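Side-chain contacts in ABC transporter periplasmic peptide-binding protein (Pseudoalteromonas, PDB 4QFL), which binds dipeptides in the periplasm, here Ala-Phe, and probably delivers them to an ABC transporter for uptake: residues K188-A193 with Y206-G211; M192-K195 with N201-D204; G293-N298 with M374-M379; F297-P302 with K308-L313. All blocks are in the same frame, centred on the assembly; numbering follows the deposited sequence.

Interaction 1 of 4, residues K188-A193 with Y206-G211; sequences KEYAMA and YPVGTG
Tyr190 meets Tyr206 and Val208 in a buried helix-to-loop contact, where the start of helix 188-196 packs on the loop leading into strand 213-219 of this family 5 solute-binding fold. Two interactions carry it, one made by the face of the Tyr190 ring, the other by its hydroxyl. The first is a CH-pi contact: Val208 CG2 lies over one face, 3.6 Å from the ring centroid and 19° off the ring normal. It stands displaced toward the CD2 side, with Val208 CG2 to Tyr190 CD2 at 3.4 Å. The phenol reaches this far because Tyr190 CG is anti to the backbone N (chi1 -178°), which sends the ring out from the helix toward the loop. Phe107 and Phe203 also meet the ring. With a phenylalanine here, the Val208 methyl could still rest on a ring face, but the carbonyl of Tyr206 would probably be left without its hydroxyl donor. That hydroxyl also approaches the start of the neighbouring side chain, at 3.5 Å between Tyr190 OH and Tyr206 CB. The hydrogen bond itself is short: Tyr190 OH donates to Tyr206 O over 2.5 Å, in the carbonyl plane, at a C=O...donor angle of 145°.

Interaction 2 of 4, residues M192-K195 with N201-D204; sequences MALK and NLFD
Leu194 reaches Leu202 and Phe203 with the ends of its side chain. CB points toward the 201-204 segment, yet neither it nor CG comes within 4.5 Å of it; they carry the two methyls across. CG lies anti to the carbonyl carbon (chi1 -68°), and chi2 of -180° then extends CD1 into the loop. That methyl sits against the backbone at the junction of the two partners: Leu194 CD1 is 3.4 Å from Phe203 N and 3.9 Å from Leu202 C. The contact thus joins the last turn of helix 188-196 to a segment with helical backbone angles that doubles back beside it, in the loop between helix 188-196 and strand 213-219 of the periplasmic binding protein fold. The same methyl approaches Phe203 CB at 3.7 Å and, also at 3.7 Å, Phe203 CD1, coming at the edge of the phenyl ring and in its plane. The same ring also meets those of Tyr132 and Tyr190. On the Leu202 side, Leu194 CD1 lies 4.0 Å from Leu202 CB, while the second methyl, Leu194 CD2, is 4.3 Å from that same Leu202 CB and 4.4 Å from Leu202 CD2.

Interaction 3 of 4, residues G293-N298 with M374-M379; sequences GYWAFN and MSIWAM
Trp295, Met374 and Ile376 bury most of the surface here, in a contact between two strands of a beta-sheet that are not direct neighbours. Strand 428-434 runs between them, antiparallel to 291-297 and parallel to 373-378, and the CA atoms of Trp295 and Ile376 are 8.6 Å apart. Side chains therefore have to bridge the gap. Trp295 does most of this: its CG is anti to the backbone N (chi1 -172°), and the indole reaches over toward the second strand with its CZ2-NE1 side leading. Ile376 crosses it at about a right angle, with Ile376 CG1 3.9 Å from Trp295 NE1 and Ile376 CD1 3.9 Å from Trp295 CZ2. The NE1 proton is not left among aliphatic carbons alone, since Ser428 OG of the intervening strand accepts it in a weak hydrogen bond. One face of the indole is taken by Phe297 of the same strand, whose CE1 stands 3.6 Å above the plane. The middle strand also carries Leu431, Gly432, Trp433 and Ala434 of the dipeptide pocket, and the Trp295 side chain is about 13 Å from the bound phenylalanine. Met374 adds a second contact at CZ2: its chain is extended through chi2 and then bends at chi3 (-60°), which brings Met374 CE to 3.8 Å from Trp295 CZ2.

Interaction 4 of 4, residues F297-P302 with K308-L313; sequences FNTERP and KVRQAL
Phe297 lays one ring face over the aliphatic part of Arg310, whose CG stands 4.0 Å above the ring plane, displaced toward the rim. The next carbon comes nearer the ring's atoms, with Arg310 CD 3.8 Å from Phe297 CD2, so it is the methylene chain and not the charged end that lies against the aromatic face. A bend at chi3 (-57°) turns the guanidinium away, its plane 49° from that of the ring. There Thr299 CG2 lies over one guanidinium face, 4.1 Å above the plane. The charge is spent on backbone carbonyls: NH1 bonds to Phe304 O, NH2 to Gln497 O, and NE weakly to Leu498 O. Thr299 keeps its hydroxyl for Ala460 O. Leu313, one turn further along the helix, reaches the ring with a single methyl, Leu313 CD1 to Phe297 CE1 at 3.6 Å. Were Phe297 an alanine, a gap would probably open between the Arg310 methylenes and the Leu313 methyl, leaving the arginine chain less firmly positioned. The type I turn from Asn298 to Arg301, closed by Arg301 N to Asn298 O at 2.9 Å, starts the strand-to-helix connection. Helix 307-314 is thus set between the end of strand 291-297, on the Phe297 side, and helix 356-363, which Ala312 touches through Leu362 and Leu363.

Following the chain from the N terminus, helix 188-196 comes first and serves two contacts. Interaction 2 closes a short loop, with five residues between its segments, at the helix end, and the wider loop of interaction 1 encloses it; they share Met192 and Ala193 and touch where Phe203 CE1 lies 3.2 Å from Tyr190 CD2. Together they fix the helix to the path into strand 213-219. In the second pair, interactions 4 and 3 share Phe297 and Asn298: interaction 4 closes the short local turn between strand 291-297 and helix 307-314, while interaction 3 goes on across 75 residues to strand 373-378. Leu313 touches both Trp295 and Met374. The centres of interactions 1 and 3 are 39 Å apart.

Interaction 1 of 4, residues K188-A193 with Y206-G211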
loop_
_atom_site.group_PDB
_atom_site.type_symbol
_atom_site.label_atom_id
_atom_site.label_comp_id
_atom_site.label_asym_id
_atom_site.label_seq_id
_atom_site.Cartn_x
_atom_site.Cartn_y
_atom_site.Cartn_z
ATOM N N LYS A 188 4.745 -22.421 9.792
ATOM C CA LYS A 188 5.865 -22.734 10.663
ATOM C C LYS A 188 6.531 -24.038 10.256
ATOM O O LYS A 188 7.761 -24.144 10.264
ATOM C CB LYS A 188 5.447 -22.800 12.127
ATOM C CG LYS A 188 6.652 -22.936 13.041
ATOM C CD LYS A 188 6.290 -23.009 14.503
ATOM C CE LYS A 188 7.557 -23.095 15.339
ATOM N NZ LYS A 188 7.282 -23.185 16.798
ATOM N N GLU A 189 5.732 -25.036 9.898
ATOM C CA GLU A 189 6.321 -26.309 9.501
ATOM C C GLU A 189 7.245 -26.139 8.300
ATOM O O GLU A 189 8.352 -26.663 8.284
ATOM C CB GLU A 189 5.260 -27.371 9.220
ATOM C CG GLU A 189 5.880 -28.711 8.842
ATOM C CD GLU A 189 4.853 -29.804 8.643
ATOM O OE1 GLU A 189 3.662 -29.466 8.481
ATOM O OE2 GLU A 189 5.239 -30.998 8.648
ATOM N N TYR A 190 6.791 -25.400 7.298
ATOM C CA TYR A 190 7.618 -25.114 6.137
ATOM C C TYR A 190 8.876 -24.401 6.597
ATOM O O TYR A 190 9.988 -24.798 6.252
ATOM C CB TYR A 190 6.840 -24.249 5.141
ATOM C CG TYR A 190 7.563 -23.916 3.850
ATOM C CD1 TYR A 190 8.326 -24.866 3.179
ATOM C CD2 TYR A 190 7.455 -22.658 3.288
ATOM C CE1 TYR A 190 8.977 -24.557 2.002
ATOM C CE2 TYR A 190 8.094 -22.341 2.115
ATOM C CZ TYR A 190 8.858 -23.293 1.471
ATOM O OH TYR A 190 9.494 -22.971 0.288
ATOM N N ALA A 191 8.697 -23.360 7.397
ATOM C CA ALA A 191 9.833 -22.563 7.868
ATOM C C ALA A 191 10.856 -23.390 8.638
ATOM O O ALA A 191 12.055 -23.226 8.448
ATOM C CB ALA A 191 9.355 -21.404 8.713
ATOM N N MET A 192 10.378 -24.273 9.508
ATOM C CA MET A 192 11.254 -25.133 10.301
ATOM C C MET A 192 11.928 -26.206 9.444
ATOM O O MET A 192 13.057 -26.616 9.714
ATOM C CB MET A 192 10.463 -25.776 11.445
ATOM C CG MET A 192 10.068 -24.801 12.541
ATOM S SD MET A 192 11.419 -23.658 12.923
ATOM C CE MET A 192 10.855 -22.169 12.111
ATOM N N ALA A 193 11.229 -26.641 8.404
ATOM C CA ALA A 193 11.771 -27.587 7.435
ATOM C C ALA A 193 12.944 -26.993 6.654
ATOM O O ALA A 193 14.019 -27.593 6.567
ATOM C CB ALA A 193 10.682 -28.025 6.477
ATOM N N TYR A 206 9.518 -19.187 -2.405
ATOM C CA TYR A 206 8.660 -20.312 -2.731
ATOM C C TYR A 206 7.694 -20.475 -1.585
ATOM O O TYR A 206 7.970 -21.167 -0.615
ATOM C CB TYR A 206 9.486 -21.568 -2.941
ATOM C CG TYR A 206 10.421 -21.423 -4.094
ATOM C CD1 TYR A 206 11.680 -20.882 -3.913
ATOM C CD2 TYR A 206 10.040 -21.797 -5.372
ATOM C CE1 TYR A 206 12.557 -20.737 -4.974
ATOM C CE2 TYR A 206 10.905 -21.658 -6.442
ATOM C CZ TYR A 206 12.169 -21.127 -6.234
ATOM O OH TYR A 206 13.049 -20.977 -7.278
ATOM N N PRO A 207 6.553 -19.808 -1.701
ATOM C CA PRO A 207 5.643 -19.593 -0.588
ATOM C C PRO A 207 4.764 -20.793 -0.284
ATOM O O PRO A 207 4.452 -21.608 -1.169
ATOM C CB PRO A 207 4.784 -18.433 -1.081
ATOM C CG PRO A 207 4.745 -18.611 -2.546
ATOM C CD PRO A 207 6.067 -19.189 -2.947
ATOM N N VAL A 208 4.367 -20.884 0.983
ATOM C CA VAL A 208 3.321 -21.794 1.400
ATOM C C VAL A 208 2.306 -21.018 2.209
ATOM O O VAL A 208 2.639 -20.438 3.233
ATOM C CB VAL A 208 3.873 -22.942 2.262
ATOM C CG1 VAL A 208 2.733 -23.781 2.811
ATOM C CG2 VAL A 208 4.826 -23.806 1.438
ATOM N N GLY A 209 1.063 -21.003 1.743
ATOM C CA GLY A 209 0.007 -20.290 2.427
ATOM C C GLY A 209 -1.181 -21.181 2.669
ATOM O O GLY A 209 -1.088 -22.397 2.553
ATOM N N THR A 210 -2.308 -20.574 3.009
ATOM C CA THR A 210 -3.542 -21.325 3.194
ATOM C C THR A 210 -4.597 -20.823 2.226
ATOM O O THR A 210 -5.770 -21.215 2.316
ATOM C CB THR A 210 -4.086 -21.180 4.626
ATOM O OG1 THR A 210 -4.256 -19.790 4.943
ATOM C CG2 THR A 210 -3.128 -21.803 5.618
ATOM N N GLY A 211 -4.160 -19.964 1.301
ATOM C CA GLY A 211 -5.033 -19.230 0.405
ATOM C C GLY A 211 -5.597 -20.047 -0.733
ATOM O O GLY A 211 -5.235 -21.213 -0.906
#

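Interaction 2 of 4, residues M192-K195 with N201-D204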
loop_
_atom_site.group_PDB
_atom_site.type_symbol
_atom_site.label_atom_id
_atom_site.label_comp_id
_atom_site.label_asym_id
_atom_site.label_seq_id
_atom_site.Cartn_x
_atom_site.Cartn_y
_atom_site.Cartn_z
ATOM N N MET A 192 10.378 -24.273 9.508
ATOM C CA MET A 192 11.254 -25.133 10.301
ATOM C C MET A 192 11.928 -26.206 9.444
ATOM O O MET A 192 13.057 -26.616 9.714
ATOM C CB MET A 192 10.463 -25.776 11.445
ATOM C CG MET A 192 10.068 -24.801 12.541
ATOM S SD MET A 192 11.419 -23.658 12.923
ATOM C CE MET A 192 10.855 -22.169 12.111
ATOM N N ALA A 193 11.229 -26.641 8.404
ATOM C CA ALA A 193 11.771 -27.587 7.435
ATOM C C ALA A 193 12.944 -26.993 6.654
ATOM O O ALA A 193 14.019 -27.593 6.567
ATOM C CB ALA A 193 10.682 -28.025 6.477
ATOM N N LEU A 194 12.729 -25.820 6.071
ATOM C CA LEU A 194 13.780 -25.128 5.341
ATOM C C LEU A 194 14.992 -24.836 6.220
ATOM O O LEU A 194 16.134 -24.972 5.786
ATOM C CB LEU A 194 13.234 -23.832 4.746
ATOM C CG LEU A 194 12.210 -23.965 3.622
ATOM C CD1 LEU A 194 11.796 -22.589 3.157
ATOM C CD2 LEU A 194 12.795 -24.746 2.470
ATOM N N LYS A 195 14.737 -24.431 7.459
ATOM C CA LYS A 195 15.807 -24.176 8.420
ATOM C C LYS A 195 16.711 -25.398 8.560
ATOM O O LYS A 195 17.936 -25.283 8.515
ATOM C CB LYS A 195 15.227 -23.771 9.777
ATOM C CG LYS A 195 16.242 -23.529 10.872
ATOM C CD LYS A 195 15.566 -22.989 12.123
ATOM C CE LYS A 195 16.422 -23.199 13.364
ATOM N NZ LYS A 195 17.704 -22.442 13.327
ATOM N N ASN A 201 16.558 -18.997 2.937
ATOM C CA ASN A 201 16.484 -18.035 1.846
ATOM C C ASN A 201 15.377 -18.365 0.869
ATOM O O ASN A 201 15.049 -17.564 -0.002
ATOM C CB ASN A 201 17.803 -17.996 1.082
ATOM C CG ASN A 201 18.053 -19.272 0.277
ATOM O OD1 ASN A 201 17.859 -20.390 0.763
ATOM N ND2 ASN A 201 18.467 -19.106 -0.965
ATOM N N LEU A 202 14.816 -19.560 1.003
ATOM C CA LEU A 202 13.796 -20.034 0.080
ATOM C C LEU A 202 12.412 -19.720 0.583
ATOM O O LEU A 202 11.460 -19.733 -0.185
ATOM C CB LEU A 202 13.909 -21.541 -0.092
ATOM C CG LEU A 202 14.819 -22.028 -1.207
ATOM C CD1 LEU A 202 16.002 -21.091 -1.423
ATOM C CD2 LEU A 202 15.270 -23.441 -0.904
ATOM N N PHE A 203 12.305 -19.447 1.879
ATOM C CA PHE A 203 11.011 -19.304 2.522
ATOM C C PHE A 203 10.143 -18.243 1.859
ATOM O O PHE A 203 8.969 -18.476 1.584
ATOM C CB PHE A 203 11.171 -19.028 4.020
ATOM C CG PHE A 203 9.899 -19.187 4.796
ATOM C CD1 PHE A 203 9.315 -20.424 4.939
ATOM C CD2 PHE A 203 9.289 -18.097 5.381
ATOM C CE1 PHE A 203 8.140 -20.570 5.641
ATOM C CE2 PHE A 203 8.111 -18.246 6.087
ATOM C CZ PHE A 203 7.544 -19.483 6.215
ATOM N N ASP A 204 10.727 -17.085 1.581
ATOM C CA ASP A 204 9.967 -15.968 1.024
ATOM C C ASP A 204 9.778 -16.029 -0.508
ATOM O O ASP A 204 8.994 -15.264 -1.072
ATOM C CB ASP A 204 10.620 -14.641 1.437
ATOM C CG ASP A 204 10.538 -14.391 2.934
ATOM O OD1 ASP A 204 9.558 -14.839 3.548
ATOM O OD2 ASP A 204 11.451 -13.755 3.502
#

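Interaction 3 of 4, residues G293-N298 with M374-M379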
loop_
_atom_site.group_PDB
_atom_site.type_symbol
_atom_site.label_atom_id
_atom_site.label_comp_id
_atom_site.label_asym_id
_atom_site.label_seq_id
_atom_site.Cartn_x
_atom_site.Cartn_y
_atom_site.Cartn_z
ATOM N N GLY A 293 -2.670 11.250 -3.620
ATOM C CA GLY A 293 -1.499 11.525 -4.430
ATOM C C GLY A 293 -0.946 12.883 -4.020
ATOM O O GLY A 293 -1.688 13.880 -3.944
ATOM N N TYR A 294 0.357 12.923 -3.750
ATOM C CA TYR A 294 1.032 14.119 -3.225
ATOM C C TYR A 294 2.378 14.409 -3.909
ATOM O O TYR A 294 2.943 13.570 -4.616
ATOM C CB TYR A 294 1.241 14.002 -1.705
ATOM C CG TYR A 294 1.984 12.743 -1.319
ATOM C CD1 TYR A 294 3.314 12.561 -1.678
ATOM C CD2 TYR A 294 1.353 11.726 -0.621
ATOM C CE1 TYR A 294 3.994 11.400 -1.351
ATOM C CE2 TYR A 294 2.026 10.567 -0.295
ATOM C CZ TYR A 294 3.340 10.409 -0.669
ATOM O OH TYR A 294 4.006 9.263 -0.345
ATOM N N TRP A 295 2.878 15.617 -3.692
ATOM C CA TRP A 295 4.238 15.988 -4.071
ATOM C C TRP A 295 5.057 16.083 -2.786
ATOM O O TRP A 295 4.868 17.003 -1.980
ATOM C CB TRP A 295 4.216 17.349 -4.765
ATOM C CG TRP A 295 5.502 17.809 -5.399
ATOM C CD1 TRP A 295 6.532 17.038 -5.834
ATOM C CD2 TRP A 295 5.859 19.162 -5.689
ATOM N NE1 TRP A 295 7.518 17.831 -6.370
ATOM C CE2 TRP A 295 7.126 19.138 -6.293
ATOM C CE3 TRP A 295 5.227 20.390 -5.492
ATOM C CZ2 TRP A 295 7.778 20.294 -6.708
ATOM C CZ3 TRP A 295 5.873 21.541 -5.900
ATOM C CH2 TRP A 295 7.139 21.483 -6.501
ATOM N N ALA A 296 5.945 15.123 -2.579
ATOM C CA ALA A 296 6.739 15.104 -1.362
ATOM C C ALA A 296 8.077 15.796 -1.567
ATOM O O ALA A 296 8.738 15.577 -2.571
ATOM C CB ALA A 296 6.954 13.677 -0.894
ATOM N N PHE A 297 8.463 16.629 -0.606
ATOM C CA PHE A 297 9.785 17.243 -0.589
ATOM C C PHE A 297 10.747 16.504 0.339
ATOM O O PHE A 297 10.372 16.063 1.417
ATOM C CB PHE A 297 9.676 18.691 -0.140
ATOM C CG PHE A 297 8.789 19.518 -1.009
ATOM C CD1 PHE A 297 9.235 19.974 -2.235
ATOM C CD2 PHE A 297 7.506 19.837 -0.601
ATOM C CE1 PHE A 297 8.424 20.735 -3.042
ATOM C CE2 PHE A 297 6.691 20.608 -1.397
ATOM C CZ PHE A 297 7.152 21.058 -2.620
ATOM N N ASN A 298 11.998 16.378 -0.085
ATOM C CA ASN A 298 13.049 15.870 0.788
ATOM C C ASN A 298 13.427 16.976 1.773
ATOM O O ASN A 298 14.308 17.791 1.499
ATOM C CB ASN A 298 14.244 15.459 -0.069
ATOM C CG ASN A 298 15.305 14.725 0.707
ATOM O OD1 ASN A 298 16.132 14.025 0.127
ATOM N ND2 ASN A 298 15.305 14.889 2.010
ATOM N N MET A 374 15.934 21.874 -9.499
ATOM C CA MET A 374 15.500 20.780 -8.649
ATOM C C MET A 374 15.071 19.592 -9.486
ATOM O O MET A 374 14.765 19.731 -10.675
ATOM C CB MET A 374 14.336 21.211 -7.762
ATOM C CG MET A 374 13.063 21.541 -8.522
ATOM S SD MET A 374 11.739 22.010 -7.405
ATOM C CE MET A 374 11.583 20.517 -6.416
ATOM N N SER A 375 15.047 18.421 -8.857
ATOM C CA SER A 375 14.480 17.244 -9.481
ATOM C C SER A 375 13.055 17.025 -8.973
ATOM O O SER A 375 12.702 17.389 -7.843
ATOM C CB SER A 375 15.353 15.999 -9.256
ATOM O OG SER A 375 15.504 15.678 -7.874
ATOM N N ILE A 376 12.231 16.475 -9.852
ATOM C CA ILE A 376 10.970 15.891 -9.460
ATOM C C ILE A 376 11.013 14.458 -9.920
ATOM O O ILE A 376 11.119 14.178 -11.109
ATOM C CB ILE A 376 9.782 16.574 -10.122
ATOM C CG1 ILE A 376 9.665 18.017 -9.637
ATOM C CG2 ILE A 376 8.496 15.796 -9.836
ATOM C CD1 ILE A 376 8.470 18.746 -10.223
ATOM N N TRP A 377 10.953 13.546 -8.968
ATOM C CA TRP A 377 10.917 12.144 -9.282
ATOM C C TRP A 377 9.496 11.714 -9.625
ATOM O O TRP A 377 8.562 12.031 -8.893
ATOM C CB TRP A 377 11.469 11.365 -8.102
ATOM C CG TRP A 377 12.954 11.456 -8.033
ATOM C CD1 TRP A 377 13.713 12.592 -8.029
ATOM C CD2 TRP A 377 13.867 10.362 -7.951
ATOM N NE1 TRP A 377 15.051 12.269 -7.956
ATOM C CE2 TRP A 377 15.167 10.905 -7.908
ATOM C CE3 TRP A 377 13.707 8.974 -7.903
ATOM C CZ2 TRP A 377 16.298 10.105 -7.820
ATOM C CZ3 TRP A 377 14.823 8.191 -7.825
ATOM C CH2 TRP A 377 16.106 8.754 -7.782
ATOM N N ALA A 378 9.346 11.004 -10.743
ATOM C CA ALA A 378 8.038 10.607 -11.262
ATOM C C ALA A 378 7.908 9.096 -11.405
ATOM O O ALA A 378 8.764 8.450 -12.010
ATOM C CB ALA A 378 7.768 11.278 -12.607
ATOM N N MET A 379 6.822 8.543 -10.861
ATOM C CA MET A 379 6.521 7.113 -10.961
ATOM C C MET A 379 6.376 6.667 -12.418
ATOM O O MET A 379 5.817 7.399 -13.240
ATOM C CB MET A 379 5.243 6.787 -10.177
ATOM C CG MET A 379 5.315 7.236 -8.738
ATOM S SD MET A 379 3.790 6.991 -7.802
ATOM C CE MET A 379 2.812 8.346 -8.440
#

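Interaction 4 of 4, residues F297-P302 with K308-L313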
loop_
_atom_site.group_PDB
_atom_site.type_symbol
_atom_site.label_atom_id
_atom_site.label_comp_id
_atom_site.label_asym_id
_atom_site.label_seq_id
_atom_site.Cartn_x
_atom_site.Cartn_y
_atom_site.Cartn_z
ATOM N N PHE A 297 8.463 16.629 -0.606
ATOM C CA PHE A 297 9.785 17.243 -0.589
ATOM C C PHE A 297 10.747 16.504 0.339
ATOM O O PHE A 297 10.372 16.063 1.417
ATOM C CB PHE A 297 9.676 18.691 -0.140
ATOM C CG PHE A 297 8.789 19.518 -1.009
ATOM C CD1 PHE A 297 9.235 19.974 -2.235
ATOM C CD2 PHE A 297 7.506 19.837 -0.601
ATOM C CE1 PHE A 297 8.424 20.735 -3.042
ATOM C CE2 PHE A 297 6.691 20.608 -1.397
ATOM C CZ PHE A 297 7.152 21.058 -2.620
ATOM N N ASN A 298 11.998 16.378 -0.085
ATOM C CA ASN A 298 13.049 15.870 0.788
ATOM C C ASN A 298 13.427 16.976 1.773
ATOM O O ASN A 298 14.308 17.791 1.499
ATOM C CB ASN A 298 14.244 15.459 -0.069
ATOM C CG ASN A 298 15.305 14.725 0.707
ATOM O OD1 ASN A 298 16.132 14.025 0.127
ATOM N ND2 ASN A 298 15.305 14.889 2.010
ATOM N N THR A 299 12.737 17.014 2.912
ATOM C CA THR A 299 12.821 18.130 3.855
ATOM C C THR A 299 14.167 18.223 4.555
ATOM O O THR A 299 14.408 19.159 5.308
ATOM C CB THR A 299 11.728 18.049 4.944
ATOM O OG1 THR A 299 11.934 16.880 5.752
ATOM C CG2 THR A 299 10.336 18.009 4.319
ATOM N N GLU A 300 15.041 17.256 4.312
ATOM C CA GLU A 300 16.375 17.314 4.888
ATOM C C GLU A 300 17.385 17.849 3.889
ATOM O O GLU A 300 18.577 17.868 4.172
ATOM C CB GLU A 300 16.797 15.943 5.417
ATOM C CG GLU A 300 16.058 15.527 6.681
ATOM C CD GLU A 300 16.337 16.444 7.851
ATOM O OE1 GLU A 300 17.490 16.891 7.993
ATOM O OE2 GLU A 300 15.408 16.723 8.636
ATOM N N ARG A 301 16.914 18.309 2.731
ATOM C CA ARG A 301 17.813 18.726 1.659
ATOM C C ARG A 301 17.576 20.175 1.241
ATOM O O ARG A 301 16.505 20.513 0.756
ATOM C CB ARG A 301 17.660 17.791 0.451
ATOM C CG ARG A 301 18.683 18.015 -0.652
ATOM C CD ARG A 301 18.448 17.129 -1.864
ATOM N NE ARG A 301 18.873 15.753 -1.635
ATOM C CZ ARG A 301 19.012 14.848 -2.599
ATOM N NH1 ARG A 301 18.755 15.188 -3.857
ATOM N NH2 ARG A 301 19.411 13.608 -2.314
ATOM N N PRO A 302 18.574 21.046 1.437
ATOM C CA PRO A 302 18.376 22.448 1.043
ATOM C C PRO A 302 18.154 22.553 -0.467
ATOM O O PRO A 302 18.712 21.751 -1.209
ATOM C CB PRO A 302 19.699 23.123 1.448
ATOM C CG PRO A 302 20.349 22.167 2.420
ATOM C CD PRO A 302 19.914 20.800 1.997
ATOM N N LYS A 308 9.647 28.293 3.764
ATOM C CA LYS A 308 9.311 29.354 2.815
ATOM C C LYS A 308 9.518 28.915 1.380
ATOM O O LYS A 308 8.814 29.359 0.474
ATOM C CB LYS A 308 10.125 30.619 3.083
ATOM C CG LYS A 308 9.457 31.606 4.030
ATOM C CD LYS A 308 9.491 33.019 3.451
ATOM C CE LYS A 308 8.896 34.041 4.419
ATOM N NZ LYS A 308 7.399 34.008 4.501
ATOM N N VAL A 309 10.499 28.053 1.167
ATOM C CA VAL A 309 10.769 27.550 -0.163
ATOM C C VAL A 309 9.675 26.570 -0.541
ATOM O O VAL A 309 9.134 26.625 -1.645
ATOM C CB VAL A 309 12.124 26.851 -0.223
ATOM C CG1 VAL A 309 12.179 25.885 -1.396
ATOM C CG2 VAL A 309 13.232 27.872 -0.315
ATOM N N ARG A 310 9.346 25.673 0.383
ATOM C CA ARG A 310 8.319 24.679 0.115
ATOM C C ARG A 310 7.015 25.378 -0.223
ATOM O O ARG A 310 6.325 24.999 -1.171
ATOM C CB ARG A 310 8.161 23.704 1.289
ATOM C CG ARG A 310 9.364 22.782 1.445
ATOM C CD ARG A 310 9.103 21.592 2.361
ATOM N NE ARG A 310 8.669 21.986 3.699
ATOM C CZ ARG A 310 9.480 22.326 4.700
ATOM N NH1 ARG A 310 10.790 22.355 4.534
ATOM N NH2 ARG A 310 8.970 22.649 5.879
ATOM N N GLN A 311 6.699 26.420 0.539
ATOM C CA GLN A 311 5.514 27.234 0.286
ATOM C C GLN A 311 5.588 27.915 -1.085
ATOM O O GLN A 311 4.625 27.903 -1.850
ATOM C CB GLN A 311 5.348 28.271 1.392
ATOM C CG GLN A 311 5.250 27.655 2.770
ATOM C CD GLN A 311 5.362 28.673 3.888
ATOM O OE1 GLN A 311 5.181 28.338 5.058
ATOM N NE2 GLN A 311 5.662 29.920 3.537
ATOM N N ALA A 312 6.739 28.502 -1.398
ATOM C CA ALA A 312 6.932 29.133 -2.696
ATOM C C ALA A 312 6.666 28.176 -3.871
ATOM O O ALA A 312 5.985 28.543 -4.824
ATOM C CB ALA A 312 8.326 29.742 -2.790
ATOM N N LEU A 313 7.181 26.954 -3.804
ATOM C CA LEU A 313 7.056 26.016 -4.916
ATOM C C LEU A 313 5.611 25.566 -5.171
ATOM O O LEU A 313 5.174 25.440 -6.317
ATOM C CB LEU A 313 7.926 24.782 -4.675
ATOM C CG LEU A 313 9.449 24.898 -4.741
ATOM C CD1 LEU A 313 10.094 23.710 -4.045
ATOM C CD2 LEU A 313 9.934 25.001 -6.176
#